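Local coordinates for mandelate racemase/muconate lactonizing enzyme (Roseovarius nubinhibens, PDB 2QDD), which is of unknown function but, as a magnesium-binding member of the mandelate racemase/muconate lactonizing enzyme family, probably abstracts a proton next to a substrate carboxylate, at residues T6-F11 / T73-L78; R84-V89 / P106-C111; T133-N138 / H308-T313; A154-A157 / T163-A166. All blocks are in the same frame, centred on the assembly; numbering follows the deposited sequence. Where two conformers were deposited one is given.

Interaction 1. Residues T6-F11 / T73-L78; sequences TRLTVF and TLAPHL
Leu8 overlaps Ala75 and Leu78 with a single methyl, CD1, which settles between the two where they lie on neighbouring turns of helix 64-78. This is strand-on-helix packing inside the N-terminal capping domain of the enolase superfamily, in which an antiparallel sheet lies against helices. At the closest approach of the backbones the CA atoms of Leu8 and Ala75 are 7.1 Å apart, a spacing consistent with the small alanine side chain. The Leu8 side chain leaves the strand toward the helix with CG anti to the carbonyl carbon (chi1 -47°), and this carries CD1 to the helix surface. All three residues are buried, and the touch is purely apolar, with no hydrogen bond from segment to segment. Just before Leu8, Thr6 and Arg7 both face Asp41 in a classic beta bulge. On the other flank of the strand, Leu8 pairs through its backbone with Tyr369 of strand 367-370, whose side chain also packs on Ala75. Leu78 in turn leans on Met93 of helix 86-96. Leu8 CD1 stands 3.8 Å from Ala75 CB, and it is 3.9 Å from Leu78 CD1.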
loop_
_atom_site.group_PDB
_atom_site.type_symbol
_atom_site.label_atom_id
_atom_site.label_comp_id
_atom_site.label_asym_id
_atom_site.label_seq_id
_atom_site.Cartn_x
_atom_site.Cartn_y
_atom_site.Cartn_z
ATOM N N THR A 6 7.387 44.404 -26.306
ATOM C CA THR A 6 7.073 45.769 -26.709
ATOM C C THR A 6 5.628 45.856 -27.225
ATOM O O THR A 6 4.933 46.854 -26.990
ATOM C CB THR A 6 8.149 46.276 -27.728
ATOM O OG1 THR A 6 9.073 47.141 -27.054
ATOM C CG2 THR A 6 7.556 46.985 -28.941
ATOM N N ARG A 7 5.185 44.784 -27.887
ATOM C CA ARG A 7 3.844 44.703 -28.461
ATOM C C ARG A 7 3.375 43.248 -28.527
ATOM O O ARG A 7 4.141 42.361 -28.905
ATOM C CB ARG A 7 3.845 45.305 -29.868
ATOM C CG ARG A 7 2.596 46.099 -30.240
ATOM C CD ARG A 7 2.939 47.400 -30.974
ATOM N NE ARG A 7 4.164 47.302 -31.769
ATOM C CZ ARG A 7 5.242 48.066 -31.602
ATOM N NH1 ARG A 7 6.304 47.885 -32.377
ATOM N NH2 ARG A 7 5.266 49.006 -30.664
ATOM N N LEU A 8 2.117 43.012 -28.168
ATOM C CA LEU A 8 1.453 41.747 -28.464
ATOM C C LEU A 8 0.274 41.984 -29.392
ATOM O O LEU A 8 -0.593 42.809 -29.106
ATOM C CB LEU A 8 0.985 41.064 -27.177
ATOM C CG LEU A 8 1.985 40.965 -26.019
ATOM C CD1 LEU A 8 1.285 40.587 -24.752
ATOM C CD2 LEU A 8 3.070 39.972 -26.311
ATOM N N THR A 9 0.243 41.256 -30.502
ATOM C CA THR A 9 -0.828 41.399 -31.481
ATOM C C THR A 9 -1.518 40.067 -31.711
ATOM O O THR A 9 -0.871 39.049 -31.965
ATOM C CB THR A 9 -0.300 41.958 -32.828
ATOM O OG1 THR A 9 0.564 43.073 -32.581
ATOM C CG2 THR A 9 -1.449 42.411 -33.721
ATOM N N VAL A 10 -2.844 40.096 -31.631
ATOM C CA VAL A 10 -3.675 38.900 -31.660
ATOM C C VAL A 10 -4.448 38.884 -32.983
ATOM O O VAL A 10 -5.047 39.886 -33.368
ATOM C CB VAL A 10 -4.651 38.896 -30.451
ATOM C CG1 VAL A 10 -5.544 37.670 -30.455
ATOM C CG2 VAL A 10 -3.877 38.971 -29.149
ATOM N N PHE A 11 -4.413 37.748 -33.672
ATOM C CA PHE A 11 -5.163 37.547 -34.907
ATOM C C PHE A 11 -6.123 36.388 -34.707
ATOM O O PHE A 11 -5.873 35.509 -33.887
ATOM C CB PHE A 11 -4.215 37.220 -36.070
ATOM C CG PHE A 11 -3.242 38.322 -36.396
ATOM C CD1 PHE A 11 -3.527 39.239 -37.400
ATOM C CD2 PHE A 11 -2.037 38.439 -35.707
ATOM C CE1 PHE A 11 -2.631 40.261 -37.707
ATOM C CE2 PHE A 11 -1.140 39.458 -36.004
ATOM C CZ PHE A 11 -1.436 40.369 -37.007
ATOM N N THR A 73 -6.088 39.525 -20.454
ATOM C CA THR A 73 -5.749 39.526 -19.032
ATOM C C THR A 73 -4.239 39.484 -18.783
ATOM O O THR A 73 -3.725 40.202 -17.916
ATOM C CB THR A 73 -6.465 38.370 -18.307
ATOM O OG1 THR A 73 -7.861 38.667 -18.226
ATOM C CG2 THR A 73 -5.924 38.157 -16.900
ATOM N N LEU A 74 -3.531 38.668 -19.562
ATOM C CA LEU A 74 -2.089 38.499 -19.377
ATOM C C LEU A 74 -1.231 39.624 -19.948
ATOM O O LEU A 74 -0.181 39.939 -19.382
ATOM C CB LEU A 74 -1.617 37.144 -19.904
ATOM C CG LEU A 74 -1.876 35.941 -18.994
ATOM C CD1 LEU A 74 -1.632 34.659 -19.770
ATOM C CD2 LEU A 74 -0.988 35.992 -17.760
ATOM N N ALA A 75 -1.688 40.221 -21.051
ATOM C CA ALA A 75 -0.946 41.267 -21.792
ATOM C C ALA A 75 -0.236 42.394 -21.014
ATOM O O ALA A 75 0.952 42.626 -21.262
ATOM C CB ALA A 75 -1.775 41.835 -22.949
ATOM N N PRO A 76 -0.933 43.077 -20.066
ATOM C CA PRO A 76 -0.228 44.081 -19.238
ATOM C C PRO A 76 0.995 43.562 -18.474
ATOM O O PRO A 76 1.898 44.341 -18.148
ATOM C CB PRO A 76 -1.303 44.536 -18.239
ATOM C CG PRO A 76 -2.587 44.261 -18.913
ATOM C CD PRO A 76 -2.367 43.011 -19.708
ATOM N N HIS A 77 1.017 42.260 -18.199
ATOM C CA HIS A 77 2.058 41.652 -17.387
ATOM C C HIS A 77 3.202 41.097 -18.221
ATOM O O HIS A 77 4.324 40.977 -17.734
ATOM C CB HIS A 77 1.448 40.592 -16.471
ATOM C CG HIS A 77 0.333 41.122 -15.621
ATOM N ND1 HIS A 77 -0.997 40.980 -15.959
ATOM C CD2 HIS A 77 0.353 41.829 -14.465
ATOM C CE1 HIS A 77 -1.747 41.559 -15.040
ATOM N NE2 HIS A 77 -0.953 42.081 -14.122
ATOM N N LEU A 78 2.910 40.782 -19.482
ATOM C CA LEU A 78 3.912 40.294 -20.435
ATOM C C LEU A 78 4.724 41.414 -21.078
ATOM O O LEU A 78 5.899 41.224 -21.410
ATOM C CB LEU A 78 3.252 39.459 -21.532
ATOM C CG LEU A 78 2.490 38.216 -21.077
ATOM C CD1 LEU A 78 1.601 37.711 -22.204
ATOM C CD2 LEU A 78 3.444 37.129 -20.590
#

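Interaction 2. Residues R84-V89 / P106-C111; sequences RSLDHV and PIDMAC
Leu86, in the first turn of helix 86-96 and directly after Ser85, whose OG has Gly129 O of a neighbouring subunit as a hydrogen-bond partner, sends CD2 across to helix 101-119, where it meets Asp108 and Cys111, residues one turn apart. The methyl is 3.7 Å from Cys111 CB and equally 3.7 Å from Asp108 OD1, so one branch touches a hydrocarbon carbon and a carboxylate oxygen together. The Leu86 and Asp108 side chains run at about a right angle to each other. The carboxylate itself is occupied elsewhere: Asn90 ND2, one turn on from Leu86, and Thr275 OG1 bond to OD1, while OD2 takes the backbone N of Leu274. Since Leu274 opens helix 274-287 of the barrel domain, Asp108 ties the helical part of the capping domain to the barrel, and these donors would probably favour its ionised form. Such a seam between the two domains is part of the enolase-superfamily architecture. Farther along, Val89 points at the same helix with CG1 anti to the backbone N (chi1 166°). While Leu86 takes the CB of Cys111, this valine methyl takes the sulfur, Val89 CG1 lying 4.1 Å from Cys111 SG.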
loop_
_atom_site.group_PDB
_atom_site.type_symbol
_atom_site.label_atom_id
_atom_site.label_comp_id
_atom_site.label_asym_id
_atom_site.label_seq_id
_atom_site.Cartn_x
_atom_site.Cartn_y
_atom_site.Cartn_z
ATOM N N ARG A 84 13.605 36.071 -23.385
ATOM C CA ARG A 84 14.678 35.078 -23.382
ATOM C C ARG A 84 14.691 34.263 -22.091
ATOM O O ARG A 84 15.097 33.096 -22.094
ATOM C CB ARG A 84 16.038 35.752 -23.584
ATOM C CG ARG A 84 16.214 36.415 -24.951
ATOM C CD ARG A 84 17.465 37.282 -25.009
ATOM N NE ARG A 84 17.436 38.355 -24.014
ATOM C CZ ARG A 84 18.441 39.191 -23.766
ATOM N NH1 ARG A 84 19.580 39.105 -24.449
ATOM N NH2 ARG A 84 18.305 40.119 -22.826
ATOM N N SER A 85 14.263 34.890 -20.994
ATOM C CA SER A 85 14.141 34.228 -19.699
ATOM C C SER A 85 12.839 33.435 -19.622
ATOM O O SER A 85 11.843 33.918 -19.083
ATOM C CB SER A 85 14.194 35.262 -18.571
ATOM O OG SER A 85 15.508 35.772 -18.403
ATOM N N LEU A 86 12.860 32.220 -20.168
ATOM C CA LEU A 86 11.642 31.490 -20.528
ATOM C C LEU A 86 10.885 30.915 -19.334
ATOM O O LEU A 86 9.658 31.015 -19.273
ATOM C CB LEU A 86 11.958 30.369 -21.512
ATOM C CG LEU A 86 11.773 30.726 -22.979
ATOM C CD1 LEU A 86 12.563 29.765 -23.819
ATOM C CD2 LEU A 86 10.302 30.652 -23.338
ATOM N N ASP A 87 11.620 30.320 -18.394
ATOM C CA ASP A 87 11.039 29.829 -17.151
ATOM C C ASP A 87 10.404 30.961 -16.355
ATOM O O ASP A 87 9.345 30.779 -15.758
ATOM C CB ASP A 87 12.083 29.101 -16.302
ATOM C CG ASP A 87 12.559 27.798 -16.932
ATOM O OD1 ASP A 87 11.717 26.975 -17.357
ATOM O OD2 ASP A 87 13.787 27.590 -16.996
ATOM N N HIS A 88 11.048 32.128 -16.364
ATOM C CA HIS A 88 10.510 33.323 -15.710
ATOM C C HIS A 88 9.204 33.825 -16.329
ATOM O O HIS A 88 8.281 34.190 -15.608
ATOM C CB HIS A 88 11.545 34.445 -15.698
ATOM C CG HIS A 88 10.996 35.761 -15.246
ATOM N ND1 HIS A 88 10.688 36.021 -13.929
ATOM C CD2 HIS A 88 10.696 36.887 -15.935
ATOM C CE1 HIS A 88 10.226 37.255 -13.825
ATOM N NE2 HIS A 88 10.220 37.801 -15.028
ATOM N N VAL A 89 9.140 33.841 -17.661
ATOM C CA VAL A 89 7.926 34.204 -18.391
ATOM C C VAL A 89 6.766 33.274 -18.016
ATOM O O VAL A 89 5.648 33.741 -17.772
ATOM C CB VAL A 89 8.178 34.233 -19.933
ATOM C CG1 VAL A 89 6.868 34.273 -20.732
ATOM C CG2 VAL A 89 9.046 35.425 -20.300
ATOM N N PRO A 106 0.422 29.545 -26.899
ATOM C CA PRO A 106 1.010 30.424 -27.930
ATOM C C PRO A 106 1.965 31.520 -27.441
ATOM O O PRO A 106 2.857 31.909 -28.193
ATOM C CB PRO A 106 -0.218 31.057 -28.597
ATOM C CG PRO A 106 -1.279 31.003 -27.581
ATOM C CD PRO A 106 -1.043 29.734 -26.825
ATOM N N ILE A 107 1.782 32.010 -26.209
ATOM C CA ILE A 107 2.708 32.978 -25.613
ATOM C C ILE A 107 4.102 32.388 -25.411
ATOM O O ILE A 107 5.108 33.015 -25.754
ATOM C CB ILE A 107 2.187 33.555 -24.277
ATOM C CG1 ILE A 107 0.811 34.200 -24.469
ATOM C CG2 ILE A 107 3.182 34.578 -23.704
ATOM C CD1 ILE A 107 0.004 34.361 -23.204
ATOM N N ASP A 108 4.145 31.177 -24.864
ATOM C CA ASP A 108 5.394 30.446 -24.669
ATOM C C ASP A 108 6.094 30.100 -25.992
ATOM O O ASP A 108 7.314 30.232 -26.105
ATOM C CB ASP A 108 5.134 29.182 -23.851
ATOM C CG ASP A 108 6.398 28.419 -23.558
ATOM O OD1 ASP A 108 7.155 28.835 -22.653
ATOM O OD2 ASP A 108 6.638 27.408 -24.243
ATOM N N MET A 109 5.300 29.669 -26.973
ATOM C CA MET A 109 5.758 29.283 -28.314
ATOM C C MET A 109 6.459 30.444 -29.029
ATOM O O MET A 109 7.493 30.254 -29.676
ATOM C CB MET A 109 4.540 28.820 -29.130
ATOM C CG MET A 109 4.822 28.173 -30.471
ATOM S SD MET A 109 3.281 27.606 -31.225
ATOM C CE MET A 109 3.630 27.980 -32.911
ATOM N N ALA A 110 5.889 31.640 -28.888
ATOM C CA ALA A 110 6.423 32.851 -29.500
ATOM C C ALA A 110 7.690 33.357 -28.820
ATOM O O ALA A 110 8.554 33.943 -29.475
ATOM C CB ALA A 110 5.367 33.929 -29.528
ATOM N N CYS A 111 7.801 33.129 -27.512
ATOM C CA CYS A 111 9.031 33.429 -26.777
ATOM C C CYS A 111 10.183 32.484 -27.115
ATOM O O CYS A 111 11.344 32.906 -27.130
ATOM C CB CYS A 111 8.775 33.418 -25.276
ATOM S SG CYS A 111 7.789 34.797 -24.663
#

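Interaction 3. Residues T133-N138 / H308-T313; sequences TPVPIN and HLAAST
Ala310, near the end of helix 300-311, turns its CB toward Val135 and lies 4.1 Å from Val135 CG2, with the other valine methyl, CG1, hardly farther off. Ala311 follows and serves as the floor for the same CG2, which stands 3.9 Å from Ala311 CA. With CG1 anti to the backbone N (chi1 177°), both methyls of Val135 touch Ala310 CB, and CG2 alone also reaches across to the CA and N of Ala311. Ala311 CB lies against the backbone of Thr133, 3.5 Å from Thr133 O. In fold terms, the helix that follows the seventh parallel barrel strand, 290-293, comes back here against the beginning of the first, 135-141, where the barrel closes. Ser321, whose backbone pairs with Pro136 and Asn138, touches both Val135 and Ala310. The carbonyl of Ala311 is reached by a water that donates to Ala311 O at 2.8 Å and makes a weak link to Thr133 OG1. Beyond it, Thr313 OG1 donates back to Leu309 O over 2.7 Å, holding residue 313 against the last turns. The contact is therefore apolar at its centre, where the chain around Thr133 and Val135 comes close to the helix, and polar at its edge, where a water held firmly by Ala311 O reaches Thr133 only weakly.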
loop_
_atom_site.group_PDB
_atom_site.type_symbol
_atom_site.label_atom_id
_atom_site.label_comp_id
_atom_site.label_asym_id
_atom_site.label_seq_id
_atom_site.Cartn_x
_atom_site.Cartn_y
_atom_site.Cartn_z
ATOM N N THR A 133 15.570 15.477 -37.271
ATOM C CA THR A 133 15.167 14.096 -37.518
ATOM C C THR A 133 13.786 14.079 -38.173
ATOM O O THR A 133 12.861 14.718 -37.672
ATOM C CB THR A 133 15.161 13.277 -36.201
ATOM O OG1 THR A 133 16.478 13.278 -35.636
ATOM C CG2 THR A 133 14.738 11.836 -36.442
ATOM N N PRO A 134 13.664 13.386 -39.323
ATOM C CA PRO A 134 12.361 13.127 -39.936
ATOM C C PRO A 134 11.466 12.250 -39.060
ATOM O O PRO A 134 11.861 11.156 -38.655
ATOM C CB PRO A 134 12.718 12.422 -41.251
ATOM C CG PRO A 134 14.085 11.875 -41.043
ATOM C CD PRO A 134 14.771 12.833 -40.125
ATOM N N VAL A 135 10.270 12.750 -38.767
ATOM C CA VAL A 135 9.373 12.120 -37.806
ATOM C C VAL A 135 8.223 11.476 -38.576
ATOM O O VAL A 135 7.563 12.152 -39.366
ATOM C CB VAL A 135 8.839 13.152 -36.761
ATOM C CG1 VAL A 135 7.845 12.503 -35.797
ATOM C CG2 VAL A 135 9.998 13.768 -35.975
ATOM N N PRO A 136 7.987 10.163 -38.354
ATOM C CA PRO A 136 6.843 9.461 -38.945
ATOM C C PRO A 136 5.510 10.120 -38.595
ATOM O O PRO A 136 5.324 10.598 -37.474
ATOM C CB PRO A 136 6.929 8.065 -38.321
ATOM C CG PRO A 136 8.357 7.898 -37.982
ATOM C CD PRO A 136 8.803 9.257 -37.526
ATOM N N ILE A 137 4.612 10.166 -39.572
ATOM C CA ILE A 137 3.311 10.795 -39.418
ATOM C C ILE A 137 2.271 9.690 -39.448
ATOM O O ILE A 137 2.333 8.812 -40.307
ATOM C CB ILE A 137 3.039 11.840 -40.551
ATOM C CG1 ILE A 137 4.131 12.917 -40.584
ATOM C CG2 ILE A 137 1.656 12.489 -40.408
ATOM C CD1 ILE A 137 4.423 13.581 -39.232
ATOM N N ASN A 138 1.329 9.715 -38.509
ATOM C CA ASN A 138 0.254 8.727 -38.521
ATOM C C ASN A 138 -1.011 9.133 -39.285
ATOM O O ASN A 138 -1.370 10.309 -39.335
ATOM C CB ASN A 138 -0.055 8.187 -37.114
ATOM C CG ASN A 138 -0.746 9.200 -36.233
ATOM O OD1 ASN A 138 -1.973 9.320 -36.245
ATOM N ND2 ASN A 138 0.035 9.930 -35.451
ATOM N N HIS A 308 9.317 20.061 -33.621
ATOM C CA HIS A 308 10.621 20.378 -33.038
ATOM C C HIS A 308 10.897 19.579 -31.757
ATOM O O HIS A 308 12.026 19.123 -31.539
ATOM C CB HIS A 308 10.726 21.880 -32.737
ATOM C CG HIS A 308 11.107 22.718 -33.919
ATOM N ND1 HIS A 308 12.364 22.689 -34.482
ATOM C CD2 HIS A 308 10.403 23.635 -34.626
ATOM C CE1 HIS A 308 12.413 23.538 -35.491
ATOM N NE2 HIS A 308 11.236 24.125 -35.600
ATOM N N LEU A 309 9.869 19.427 -30.916
ATOM C CA LEU A 309 9.958 18.594 -29.713
ATOM C C LEU A 309 10.026 17.108 -30.057
ATOM O O LEU A 309 10.837 16.380 -29.492
ATOM C CB LEU A 309 8.794 18.879 -28.753
ATOM C CG LEU A 309 8.952 18.375 -27.309
ATOM C CD1 LEU A 309 10.080 19.075 -26.575
ATOM C CD2 LEU A 309 7.658 18.533 -26.541
ATOM N N ALA A 310 9.172 16.676 -30.985
ATOM C CA ALA A 310 9.196 15.308 -31.513
ATOM C C ALA A 310 10.564 14.864 -32.062
ATOM O O ALA A 310 11.027 13.764 -31.756
ATOM C CB ALA A 310 8.107 15.128 -32.566
ATOM N N ALA A 311 11.209 15.729 -32.844
ATOM C CA ALA A 311 12.488 15.407 -33.494
ATOM C C ALA A 311 13.651 15.341 -32.516
ATOM O O ALA A 311 14.570 14.544 -32.694
ATOM C CB ALA A 311 12.789 16.403 -34.597
ATOM N N SER A 312 13.600 16.176 -31.481
ATOM C CA SER A 312 14.637 16.215 -30.446
ATOM C C SER A 312 14.495 15.094 -29.406
ATOM O O SER A 312 15.340 14.950 -28.522
ATOM C CB SER A 312 14.614 17.578 -29.753
ATOM O OG SER A 312 13.361 17.798 -29.130
ATOM N N THR A 313 13.420 14.314 -29.513
ATOM C CA THR A 313 13.134 13.206 -28.599
ATOM C C THR A 313 13.856 11.953 -29.099
ATOM O O THR A 313 13.752 11.628 -30.282
ATOM C CB THR A 313 11.604 12.964 -28.544
ATOM O OG1 THR A 313 10.964 14.123 -27.997
ATOM C CG2 THR A 313 11.229 11.729 -27.732
HETATM O O HOH W 1 17.303 14.236 -32.510
#

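Interaction 4. Residues A154-A157 / T163-A166; sequences AEAA and THSA
The last turns of helix 146-159 and the start of strand 163-167 lie with their backbones well separated: the CA atoms of Ala156 and His164 are 8.1 Å apart, and those of Ala157 and Thr163 are 8.7 Å apart. The imidazole of His164 fills that distance. A chi1 of -49° keeps CG beside the backbone N and swings the ring off the strand toward the helix. Ala156 CB approaches the ring obliquely at CE1 and ND1, 3.9 Å from His164 CE1 and as near to ND1. Neither ring nitrogen is used by the helix: ND1 is hydrogen-bonded to Ser139 OG and NE2 to His191 ND1. With a partner at each nitrogen the buried ring is held against rotation, while the helix contributes only an apolar methyl contact. The histidine belongs to a beta-alpha-beta crossover of the barrel, strand 135-141, helix 146-159 and strand 163-167, and faces the helix layer. Ser139 lies on the preceding strand, His191 leads into the following strand 192-196, and Ala156 of the covering helix also touches Ser139; on strand 163-167 the next residue, Ser165, touches Asp196, one of the magnesium-binding residues, the metal itself being absent here.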
loop_
_atom_site.group_PDB
_atom_site.type_symbol
_atom_site.label_atom_id
_atom_site.label_comp_id
_atom_site.label_asym_id
_atom_site.label_seq_id
_atom_site.Cartn_x
_atom_site.Cartn_y
_atom_site.Cartn_z
ATOM N N ALA A 154 -5.586 0.502 -46.278
ATOM C CA ALA A 154 -4.931 0.242 -47.566
ATOM C C ALA A 154 -4.771 1.510 -48.415
ATOM O O ALA A 154 -3.766 1.673 -49.116
ATOM C CB ALA A 154 -5.685 -0.834 -48.340
ATOM N N GLU A 155 -5.765 2.396 -48.332
ATOM C CA GLU A 155 -5.690 3.740 -48.899
ATOM C C GLU A 155 -4.575 4.578 -48.257
ATOM O O GLU A 155 -3.833 5.271 -48.957
ATOM C CB GLU A 155 -7.040 4.441 -48.740
ATOM C CG GLU A 155 -7.255 5.634 -49.655
ATOM C CD GLU A 155 -8.586 6.330 -49.405
ATOM O OE1 GLU A 155 -8.572 7.536 -49.070
ATOM O OE2 GLU A 155 -9.643 5.673 -49.542
ATOM N N ALA A 156 -4.468 4.498 -46.932
ATOM C CA ALA A 156 -3.468 5.250 -46.170
ATOM C C ALA A 156 -2.056 4.745 -46.427
ATOM O O ALA A 156 -1.117 5.537 -46.520
ATOM C CB ALA A 156 -3.789 5.198 -44.682
ATOM N N ALA A 157 -1.926 3.424 -46.554
ATOM C CA ALA A 157 -0.659 2.771 -46.888
ATOM C C ALA A 157 -0.116 3.183 -48.260
ATOM O O ALA A 157 1.102 3.306 -48.440
ATOM C CB ALA A 157 -0.810 1.257 -46.806
ATOM N N THR A 163 1.953 4.193 -39.809
ATOM C CA THR A 163 1.319 4.153 -38.498
ATOM C C THR A 163 -0.100 4.687 -38.641
ATOM O O THR A 163 -0.337 5.649 -39.364
ATOM C CB THR A 163 2.113 4.973 -37.454
ATOM O OG1 THR A 163 3.508 4.677 -37.576
ATOM C CG2 THR A 163 1.665 4.634 -36.026
ATOM N N HIS A 164 -1.045 4.032 -37.972
ATOM C CA HIS A 164 -2.461 4.299 -38.170
ATOM C C HIS A 164 -3.174 4.442 -36.830
ATOM O O HIS A 164 -3.040 3.594 -35.947
ATOM C CB HIS A 164 -3.113 3.187 -39.005
ATOM C CG HIS A 164 -2.356 2.849 -40.252
ATOM N ND1 HIS A 164 -2.331 3.675 -41.354
ATOM C CD2 HIS A 164 -1.575 1.787 -40.561
ATOM C CE1 HIS A 164 -1.577 3.131 -42.293
ATOM N NE2 HIS A 164 -1.108 1.985 -41.837
ATOM N N SER A 165 -3.924 5.531 -36.692
ATOM C CA SER A 165 -4.817 5.723 -35.565
ATOM C C SER A 165 -6.229 5.321 -35.978
ATOM O O SER A 165 -6.919 6.074 -36.663
ATOM C CB SER A 165 -4.783 7.186 -35.114
ATOM O OG SER A 165 -5.214 7.317 -33.775
ATOM N N ALA A 166 -6.641 4.124 -35.568
ATOM C CA ALA A 166 -7.991 3.634 -35.818
ATOM C C ALA A 166 -8.950 4.097 -34.727
ATOM O O ALA A 166 -8.759 3.802 -33.546
ATOM C CB ALA A 166 -7.989 2.118 -35.925
#

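Overall arrangement
Interactions 1 and 2 form a continuous core in the N-terminal capping domain: their centres are about 12 Å apart, and Ile107 packs on both Leu74 and Leu78. Interactions 3 and 4 belong to the barrel, centres about 18 Å apart, and meet where Asn138 CB approaches Thr163 O on adjoining strands; interaction 4 is nested in the chain loop that interaction 3 closes. Interactions 2 and 3 do not touch, their nearest atoms being about 8 Å apart, whereas the centres of interactions 1 and 4 are about 41 Å apart. Interaction 4 is the contact tied to the magnesium-binding residues, the metal being absent here: the side chain of His164 is about 10 Å from that of Asp196 and about 11 Å from that of Glu220.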